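Local coordinates for protein putative hydrolase (Burkholderia cenocepacia, PDB 4X00) that probably hydrolyses ester bonds, as a putative aryl esterase of the alpha/beta hydrolase superfamily, at residues Arg63-Asp68 with Thr101-Pro106; Lys105-Gly110 with Gly129-Val134; Tyr125-Ile130 with Ala218-Leu223. One frame throughout, in Å; residues are numbered along the deposited sequence.

Contact 1: residues Arg63-Asp68 with Thr101-Pro106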
loop_
_atom_site.group_PDB
_atom_site.type_symbol
_atom_site.label_atom_id
_atom_site.label_comp_id
_atom_site.label_asym_id
_atom_site.label_seq_id
_atom_site.Cartn_x
_atom_site.Cartn_y
_atom_site.Cartn_z
ATOM N N ARG A 63 12.825 -8.988 -8.959
ATOM C CA ARG A 63 13.368 -8.700 -7.626
ATOM C C ARG A 63 12.219 -8.167 -6.771
ATOM O O ARG A 63 11.716 -7.063 -7.007
ATOM C CB ARG A 63 14.520 -7.713 -7.733
ATOM C CG ARG A 63 15.133 -7.366 -6.376
ATOM C CD ARG A 63 16.267 -6.366 -6.509
ATOM N NE ARG A 63 16.846 -6.094 -5.200
ATOM C CZ ARG A 63 17.678 -5.090 -4.971
ATOM N NH1 ARG A 63 17.999 -4.263 -5.966
ATOM N NH2 ARG A 63 18.180 -4.911 -3.750
ATOM N N LEU A 64 11.779 -8.972 -5.800
ATOM C CA LEU A 64 10.541 -8.676 -5.070
ATOM C C LEU A 64 10.860 -8.066 -3.716
ATOM O O LEU A 64 11.314 -8.761 -2.810
ATOM C CB LEU A 64 9.711 -9.956 -4.905
ATOM C CG LEU A 64 9.362 -10.692 -6.212
ATOM C CD1 LEU A 64 8.696 -12.042 -5.884
ATOM C CD2 LEU A 64 8.430 -9.856 -7.069
ATOM N N ILE A 65 10.612 -6.774 -3.591
ATOM C CA ILE A 65 10.995 -6.043 -2.380
ATOM C C ILE A 65 9.744 -5.666 -1.593
ATOM O O ILE A 65 8.816 -5.069 -2.148
ATOM C CB ILE A 65 11.773 -4.772 -2.747
ATOM C CG1 ILE A 65 13.069 -5.141 -3.486
ATOM C CG2 ILE A 65 12.040 -3.912 -1.490
ATOM C CD1 ILE A 65 13.691 -3.954 -4.236
ATOM N N THR A 66 9.734 -5.966 -0.294
ATOM C CA THR A 66 8.656 -5.525 0.571
ATOM C C THR A 66 9.269 -4.759 1.750
ATOM O O THR A 66 10.469 -4.858 2.003
ATOM C CB THR A 66 7.819 -6.710 1.110
ATOM O OG1 THR A 66 8.680 -7.665 1.747
ATOM C CG2 THR A 66 7.043 -7.418 0.014
ATOM N N TYR A 67 8.446 -4.015 2.478
ATOM C CA TYR A 67 8.899 -3.404 3.717
ATOM C C TYR A 67 7.705 -3.089 4.585
ATOM O O TYR A 67 6.552 -3.070 4.122
ATOM C CB TYR A 67 9.714 -2.127 3.460
ATOM C CG TYR A 67 8.987 -0.937 2.889
ATOM C CD1 TYR A 67 8.684 -0.877 1.530
ATOM C CD2 TYR A 67 8.646 0.150 3.690
ATOM C CE1 TYR A 67 8.070 0.239 0.979
ATOM C CE2 TYR A 67 8.039 1.275 3.169
ATOM C CZ TYR A 67 7.770 1.327 1.786
ATOM O OH TYR A 67 7.170 2.438 1.248
ATOM N N ASP A 68 7.962 -2.845 5.872
ATOM C CA ASP A 68 6.916 -2.408 6.782
ATOM C C ASP A 68 6.903 -0.881 6.807
ATOM O O ASP A 68 7.947 -0.224 6.984
ATOM C CB ASP A 68 7.143 -2.936 8.203
ATOM C CG ASP A 68 7.088 -4.450 8.296
ATOM O OD1 ASP A 68 6.539 -5.117 7.386
ATOM O OD2 ASP A 68 7.627 -4.989 9.283
ATOM N N THR A 101 18.387 -0.004 -1.851
ATOM C CA THR A 101 18.362 -1.249 -2.598
ATOM C C THR A 101 19.012 -1.093 -3.970
ATOM O O THR A 101 19.258 -2.075 -4.666
ATOM C CB THR A 101 16.924 -1.742 -2.772
ATOM O OG1 THR A 101 16.181 -0.757 -3.498
ATOM C CG2 THR A 101 16.272 -1.968 -1.412
ATOM N N HIS A 102 19.327 0.148 -4.339
ATOM C CA HIS A 102 19.812 0.484 -5.680
ATOM C C HIS A 102 18.879 -0.081 -6.746
ATOM O O HIS A 102 19.321 -0.448 -7.838
ATOM C CB HIS A 102 21.256 -0.002 -5.898
ATOM C CG HIS A 102 22.222 0.587 -4.920
ATOM N ND1 HIS A 102 22.855 1.794 -5.132
ATOM C CD2 HIS A 102 22.622 0.163 -3.697
ATOM C CE1 HIS A 102 23.624 2.074 -4.095
ATOM N NE2 HIS A 102 23.497 1.103 -3.209
ATOM N N ALA A 103 17.589 -0.125 -6.405
ATOM C CA ALA A 103 16.555 -0.614 -7.310
ATOM C C ALA A 103 16.519 0.237 -8.572
ATOM O O ALA A 103 16.315 1.454 -8.518
ATOM C CB ALA A 103 15.195 -0.615 -6.623
ATOM N N ARG A 104 16.722 -0.424 -9.705
ATOM C CA ARG A 104 16.757 0.232 -11.004
ATOM C C ARG A 104 15.382 0.250 -11.655
ATOM O O ARG A 104 14.824 -0.812 -11.937
ATOM C CB ARG A 104 17.755 -0.482 -11.902
ATOM N N LYS A 105 14.863 1.453 -11.895
ATOM C CA LYS A 105 13.496 1.691 -12.334
ATOM C C LYS A 105 12.517 0.664 -11.775
ATOM O O LYS A 105 12.012 -0.158 -12.526
ATOM C CB LYS A 105 13.416 1.666 -13.868
ATOM C CG LYS A 105 14.299 2.692 -14.612
ATOM C CD LYS A 105 13.607 4.058 -14.764
ATOM C CE LYS A 105 14.463 4.979 -15.645
ATOM N NZ LYS A 105 13.884 6.357 -15.816
ATOM N N PRO A 106 12.252 0.681 -10.456
ATOM C CA PRO A 106 11.276 -0.289 -9.939
ATOM C C PRO A 106 9.865 0.064 -10.363
ATOM O O PRO A 106 9.540 1.228 -10.617
ATOM C CB PRO A 106 11.398 -0.152 -8.403
ATOM C CG PRO A 106 11.845 1.257 -8.225
ATOM C CD PRO A 106 12.782 1.542 -9.383
#
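The guanidinium of Arg63 grips a single backbone oxygen. Arg63 NH1 donates to Thr101 O at 2.8 Å, while Arg63 NH2 adds a weak bond to the same atom at 3.2 Å, so the carbonyl sits at the edge of the guanidinium, between the two terminal nitrogens. Neither fork is straight: the NH1 bond has an N-H...O angle of 150°, and NH1 lies above the Thr101 carbonyl plane. Reaching this far takes the whole side chain, with CG anti to the backbone N (chi1 180°) and every torsion up to NE extended. Ile65, two residues along strand 63-67, sends CD1 beneath the Arg63 guanidinium, off-centre on one face. Ile65 CD1 also meets Thr101 OG1, the side chains tip to tip, at 4.1 Å and lies 4.4 Å from Ala103 CB.

What presents the carbonyl is the end of helix 87-100. His102 has positive phi and closes the helix as a Schellman motif. Thr101 OG1, in the crowded position between backbone N and carbonyl carbon, accepts from Ala103 N at 3.3 Å in an ST turn and is also hydrogen-bonded to Ile97 O. On the strand side, Arg63 NH2 forms a salt bridge with Glu28 of the adjacent strand 23-30. The cation is thus shared between a carboxylate and a backbone carbonyl just where helix 87-100 ends, both of which should favour its positive charge.

Contact 2: residues Lys105-Gly110 with Gly129-Val134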
loop_
_atom_site.group_PDB
_atom_site.type_symbol
_atom_site.label_atom_id
_atom_site.label_comp_id
_atom_site.label_asym_id
_atom_site.label_seq_id
_atom_site.Cartn_x
_atom_site.Cartn_y
_atom_site.Cartn_z
ATOM N N LYS A 105 14.863 1.453 -11.895
ATOM C CA LYS A 105 13.496 1.691 -12.334
ATOM C C LYS A 105 12.517 0.664 -11.775
ATOM O O LYS A 105 12.012 -0.158 -12.526
ATOM C CB LYS A 105 13.416 1.666 -13.868
ATOM C CG LYS A 105 14.299 2.692 -14.612
ATOM C CD LYS A 105 13.607 4.058 -14.764
ATOM C CE LYS A 105 14.463 4.979 -15.645
ATOM N NZ LYS A 105 13.884 6.357 -15.816
ATOM N N PRO A 106 12.252 0.681 -10.456
ATOM C CA PRO A 106 11.276 -0.289 -9.939
ATOM C C PRO A 106 9.865 0.064 -10.363
ATOM O O PRO A 106 9.540 1.228 -10.617
ATOM C CB PRO A 106 11.398 -0.152 -8.403
ATOM C CG PRO A 106 11.845 1.257 -8.225
ATOM C CD PRO A 106 12.782 1.542 -9.383
ATOM N N VAL A 107 9.016 -0.949 -10.389
ATOM C CA VAL A 107 7.576 -0.725 -10.423
ATOM C C VAL A 107 7.100 -0.686 -8.968
ATOM O O VAL A 107 7.462 -1.562 -8.186
ATOM C CB VAL A 107 6.863 -1.831 -11.214
ATOM C CG1 VAL A 107 5.340 -1.756 -11.005
ATOM C CG2 VAL A 107 7.236 -1.726 -12.708
ATOM N N LEU A 108 6.297 0.315 -8.630
ATOM C CA LEU A 108 5.706 0.434 -7.290
ATOM C C LEU A 108 4.328 -0.194 -7.261
ATOM O O LEU A 108 3.549 -0.019 -8.207
ATOM C CB LEU A 108 5.585 1.903 -6.890
ATOM C CG LEU A 108 6.875 2.717 -7.038
ATOM C CD1 LEU A 108 6.621 4.147 -6.582
ATOM C CD2 LEU A 108 8.021 2.034 -6.242
ATOM N N VAL A 109 4.018 -0.933 -6.198
ATOM C CA VAL A 109 2.683 -1.534 -6.043
ATOM C C VAL A 109 2.202 -1.082 -4.676
ATOM O O VAL A 109 2.769 -1.485 -3.665
ATOM C CB VAL A 109 2.719 -3.063 -6.115
ATOM C CG1 VAL A 109 1.316 -3.661 -5.921
ATOM C CG2 VAL A 109 3.321 -3.489 -7.452
ATOM N N GLY A 110 1.167 -0.261 -4.638
ATOM C CA GLY A 110 0.723 0.327 -3.372
ATOM C C GLY A 110 -0.711 -0.027 -3.039
ATOM O O GLY A 110 -1.607 0.263 -3.824
ATOM N N GLY A 129 12.585 8.108 -11.409
ATOM C CA GLY A 129 13.236 6.990 -10.739
ATOM C C GLY A 129 12.476 5.667 -10.752
ATOM O O GLY A 129 12.937 4.689 -10.179
ATOM N N ILE A 130 11.304 5.630 -11.381
ATOM C CA ILE A 130 10.517 4.411 -11.367
ATOM C C ILE A 130 10.059 4.070 -12.787
ATOM O O ILE A 130 10.158 4.895 -13.678
ATOM C CB ILE A 130 9.286 4.533 -10.408
ATOM C CG1 ILE A 130 8.267 5.573 -10.912
ATOM C CG2 ILE A 130 9.758 4.829 -8.977
ATOM C CD1 ILE A 130 6.912 5.533 -10.183
ATOM N N ALA A 131 9.539 2.858 -12.970
ATOM C CA ALA A 131 9.086 2.404 -14.277
ATOM C C ALA A 131 7.572 2.457 -14.427
ATOM O O ALA A 131 7.069 2.402 -15.540
ATOM C CB ALA A 131 9.584 0.976 -14.542
ATOM N N GLY A 132 6.842 2.561 -13.323
ATOM C CA GLY A 132 5.396 2.530 -13.351
ATOM C C GLY A 132 4.867 2.324 -11.939
ATOM O O GLY A 132 5.649 2.044 -11.016
ATOM N N ALA A 133 3.548 2.410 -11.770
ATOM C CA ALA A 133 2.961 2.160 -10.465
ATOM C C ALA A 133 1.601 1.525 -10.615
ATOM O O ALA A 133 0.844 1.881 -11.520
ATOM C CB ALA A 133 2.855 3.461 -9.664
ATOM N N VAL A 134 1.319 0.601 -9.716
ATOM C CA VAL A 134 0.018 -0.017 -9.592
ATOM C C VAL A 134 -0.602 0.420 -8.262
ATOM O O VAL A 134 -0.004 0.192 -7.196
ATOM C CB VAL A 134 0.113 -1.547 -9.619
ATOM C CG1 VAL A 134 -1.291 -2.164 -9.550
ATOM C CG2 VAL A 134 0.868 -2.027 -10.882
HETATM O O HOH W 1 10.762 6.957 -15.699
#
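Two adjacent parallel strands of the central sheet, 107-111 and 132-136, meet here as the ends of a right-handed beta-alpha-beta crossover through helix 113-125, a basic unit of the alpha/beta hydrolase fold. Gly110 belongs to a GxSxG sequence that fits the nucleophile elbow of this family.

Leu108 N donates to Gly132 O at 3.0 Å and Leu108 O accepts from Val134 N at 2.8 Å, which pairs Leu108 with Ala133 in a parallel ladder. Gly110 N then donates to Val134 O, nearly along the C=O axis. Just ahead of the regular pairing, Ala131 N reaches Pro106 O at 2.9 Å from above the carbonyl plane. CA-H...O contacts from Val107, Ala133 and Val109 fill in between. Gly132 N is buried with no partner in the model.

Apolar side chains pack on both faces. Leu108 CD1 meets Ile130 CD1 at 3.9 Å, the two side chains crossing at about a right angle, and Leu108 CB lies near Ala133 CB; helix 113-125 lies over this face. Val107, Val109 and Val134 point to the other, under helix 266-280, with Val109 CG2 4.3 Å from Val134 CB.

Polar side-chain contact is confined to the ladder's entry. Lys105, bent at chi2, hydrogen-bonds through NZ to Lys128 O; one water accepts from Lys105 NZ at 3.2 Å and donates to Ile130 O at 2.9 Å.

Contact 3: residues Tyr125-Ile130 with Ala218-Leu223; sequences YGDKGI and AEVPLL
Asp127 holds CG in the crowded position between its backbone N and carbonyl carbon (chi1 63°), and this carries OD2 across to the backbone of 218-223. Val220 comes to meet it with CG1 anti to its carbonyl carbon and CG2 in the crowded position, so that the two side chains meet tip to tip, both Val220 methyls facing the Asp127 carboxylate.

A single oxygen does the polar work. Asp127 OD2 accepts from Glu219 N at 2.7 Å through its syn lone pair, the side facing OD1, and from Val220 N at 2.9 Å from above the carboxylate plane. The Val220 bond is the straighter, at 168° against 154° for Glu219. Two successive amides thus converge on one atom, which ties the carboxylate to the backbone at Glu219-Val220 and should limit its rotation. Around this pair the packing is close: Val220 CG1 and CG2 each lie 3.6 Å from Asp127 OD2, and CB of Asp127 rests against both methyls. Two amide donors would be expected to stabilise the ionised acid, whereas the carboxylate of Glu219 leads away from it.

Farther along, Val220 CG1 packs on Ile130 O at 3.6 Å, and Val220 CG2 touches Ile130 CD1 at 4.1 Å, those two side chains crossing at about a right angle. Asp127 also opens a type I turn, its O accepting from Ile130 N. Structurally, this is a turn between helix 113-125 and strand 132-136 holding the lead-in to strand 222-227, at the N-terminal ends of two neighbouring parallel strands of the alpha/beta hydrolase sheet.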
loop_
_atom_site.group_PDB
_atom_site.type_symbol
_atom_site.label_atom_id
_atom_site.label_comp_id
_atom_site.label_asym_id
_atom_site.label_seq_id
_atom_site.Cartn_x
_atom_site.Cartn_y
_atom_site.Cartn_z
ATOM N N TYR A 125 9.114 13.692 -5.719
ATOM C CA TYR A 125 10.287 13.190 -6.434
ATOM C C TYR A 125 10.051 13.042 -7.930
ATOM O O TYR A 125 11.004 12.871 -8.677
ATOM C CB TYR A 125 10.720 11.833 -5.857
ATOM C CG TYR A 125 11.248 11.926 -4.443
ATOM C CD1 TYR A 125 12.584 12.191 -4.207
ATOM C CD2 TYR A 125 10.416 11.735 -3.350
ATOM C CE1 TYR A 125 13.076 12.279 -2.908
ATOM C CE2 TYR A 125 10.902 11.823 -2.057
ATOM C CZ TYR A 125 12.232 12.093 -1.844
ATOM O OH TYR A 125 12.728 12.189 -0.543
ATOM N N GLY A 126 8.786 13.072 -8.355
ATOM C CA GLY A 126 8.442 12.764 -9.731
ATOM C C GLY A 126 8.658 11.301 -10.040
ATOM O O GLY A 126 8.918 10.504 -9.147
ATOM N N ASP A 127 8.544 10.923 -11.307
ATOM C CA ASP A 127 8.614 9.500 -11.645
ATOM C C ASP A 127 9.848 9.056 -12.429
ATOM O O ASP A 127 9.874 7.925 -12.928
ATOM C CB ASP A 127 7.360 9.068 -12.405
ATOM C CG ASP A 127 7.208 9.761 -13.733
ATOM O OD1 ASP A 127 8.157 10.437 -14.201
ATOM O OD2 ASP A 127 6.119 9.603 -14.312
ATOM N N LYS A 128 10.888 9.893 -12.495
ATOM C CA LYS A 128 12.032 9.520 -13.323
ATOM C C LYS A 128 12.799 8.355 -12.705
ATOM O O LYS A 128 13.545 7.663 -13.395
ATOM C CB LYS A 128 12.962 10.716 -13.559
ATOM N N GLY A 129 12.585 8.108 -11.409
ATOM C CA GLY A 129 13.236 6.990 -10.739
ATOM C C GLY A 129 12.476 5.667 -10.752
ATOM O O GLY A 129 12.937 4.689 -10.179
ATOM N N ILE A 130 11.304 5.630 -11.381
ATOM C CA ILE A 130 10.517 4.411 -11.367
ATOM C C ILE A 130 10.059 4.070 -12.787
ATOM O O ILE A 130 10.158 4.895 -13.678
ATOM C CB ILE A 130 9.286 4.533 -10.408
ATOM C CG1 ILE A 130 8.267 5.573 -10.912
ATOM C CG2 ILE A 130 9.758 4.829 -8.977
ATOM C CD1 ILE A 130 6.912 5.533 -10.183
ATOM N N ALA A 218 2.417 12.501 -13.612
ATOM C CA ALA A 218 3.101 11.253 -13.930
ATOM C C ALA A 218 3.066 10.956 -15.426
ATOM O O ALA A 218 2.026 11.160 -16.074
ATOM C CB ALA A 218 2.479 10.096 -13.147
ATOM N N GLU A 219 4.186 10.446 -15.955
ATOM C CA GLU A 219 4.257 9.958 -17.344
ATOM C C GLU A 219 4.411 8.457 -17.420
ATOM O O GLU A 219 4.093 7.829 -18.438
ATOM C CB GLU A 219 5.427 10.596 -18.099
ATOM C CG GLU A 219 5.146 11.985 -18.549
ATOM C CD GLU A 219 4.034 12.014 -19.555
ATOM O OE1 GLU A 219 4.178 11.358 -20.623
ATOM O OE2 GLU A 219 3.021 12.687 -19.287
ATOM N N VAL A 220 4.948 7.853 -16.375
ATOM C CA VAL A 220 5.076 6.393 -16.388
ATOM C C VAL A 220 3.696 5.780 -16.382
ATOM O O VAL A 220 2.718 6.412 -15.966
ATOM C CB VAL A 220 5.889 5.840 -15.192
ATOM C CG1 VAL A 220 7.320 6.373 -15.266
ATOM C CG2 VAL A 220 5.217 6.192 -13.865
ATOM N N PRO A 221 3.599 4.525 -16.823
ATOM C CA PRO A 221 2.282 3.902 -16.779
ATOM C C PRO A 221 1.753 3.743 -15.352
ATOM O O PRO A 221 2.495 3.418 -14.407
ATOM C CB PRO A 221 2.517 2.528 -17.424
ATOM C CG PRO A 221 3.785 2.658 -18.209
ATOM C CD PRO A 221 4.618 3.651 -17.428
ATOM N N LEU A 222 0.453 3.952 -15.232
ATOM C CA LEU A 222 -0.265 3.801 -13.985
ATOM C C LEU A 222 -1.451 2.864 -14.201
ATOM O O LEU A 222 -2.250 3.050 -15.137
ATOM C CB LEU A 222 -0.766 5.147 -13.471
ATOM C CG LEU A 222 0.297 6.185 -13.146
ATOM C CD1 LEU A 222 -0.367 7.505 -12.799
ATOM C CD2 LEU A 222 1.173 5.696 -11.999
ATOM N N LEU A 223 -1.583 1.899 -13.302
ATOM C CA LEU A 223 -2.692 0.949 -13.344
ATOM C C LEU A 223 -3.410 0.982 -11.989
ATOM O O LEU A 223 -2.771 0.881 -10.947
ATOM C CB LEU A 223 -2.174 -0.458 -13.642
ATOM C CG LEU A 223 -3.195 -1.603 -13.564
ATOM C CD1 LEU A 223 -4.296 -1.430 -14.613
ATOM C CD2 LEU A 223 -2.468 -2.919 -13.765
#

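The three contacts step across one sheet, and their chemistry changes with depth. Contact 2 is the buried one, directly pairing neighbouring strands through repeated backbone bonds and aliphatic packing. Contacts 1 and 3 are partly buried: contact 1 brings a loop to a strand, contact 3 joins two loops leading into neighbouring strands. In one an arginine donates to a backbone carbonyl, in the other an aspartate accepts from backbone amides, a reversal of polarity. Contact 1 runs into contact 2 through Lys105 and Pro106, where the loop after helix 87-100 becomes strand 107-111. Contacts 2 and 3 share Gly129 and Ile130, and Leu223 N bonds to Ala133 O, so strand 132-136 lies between 107-111 and 222-227.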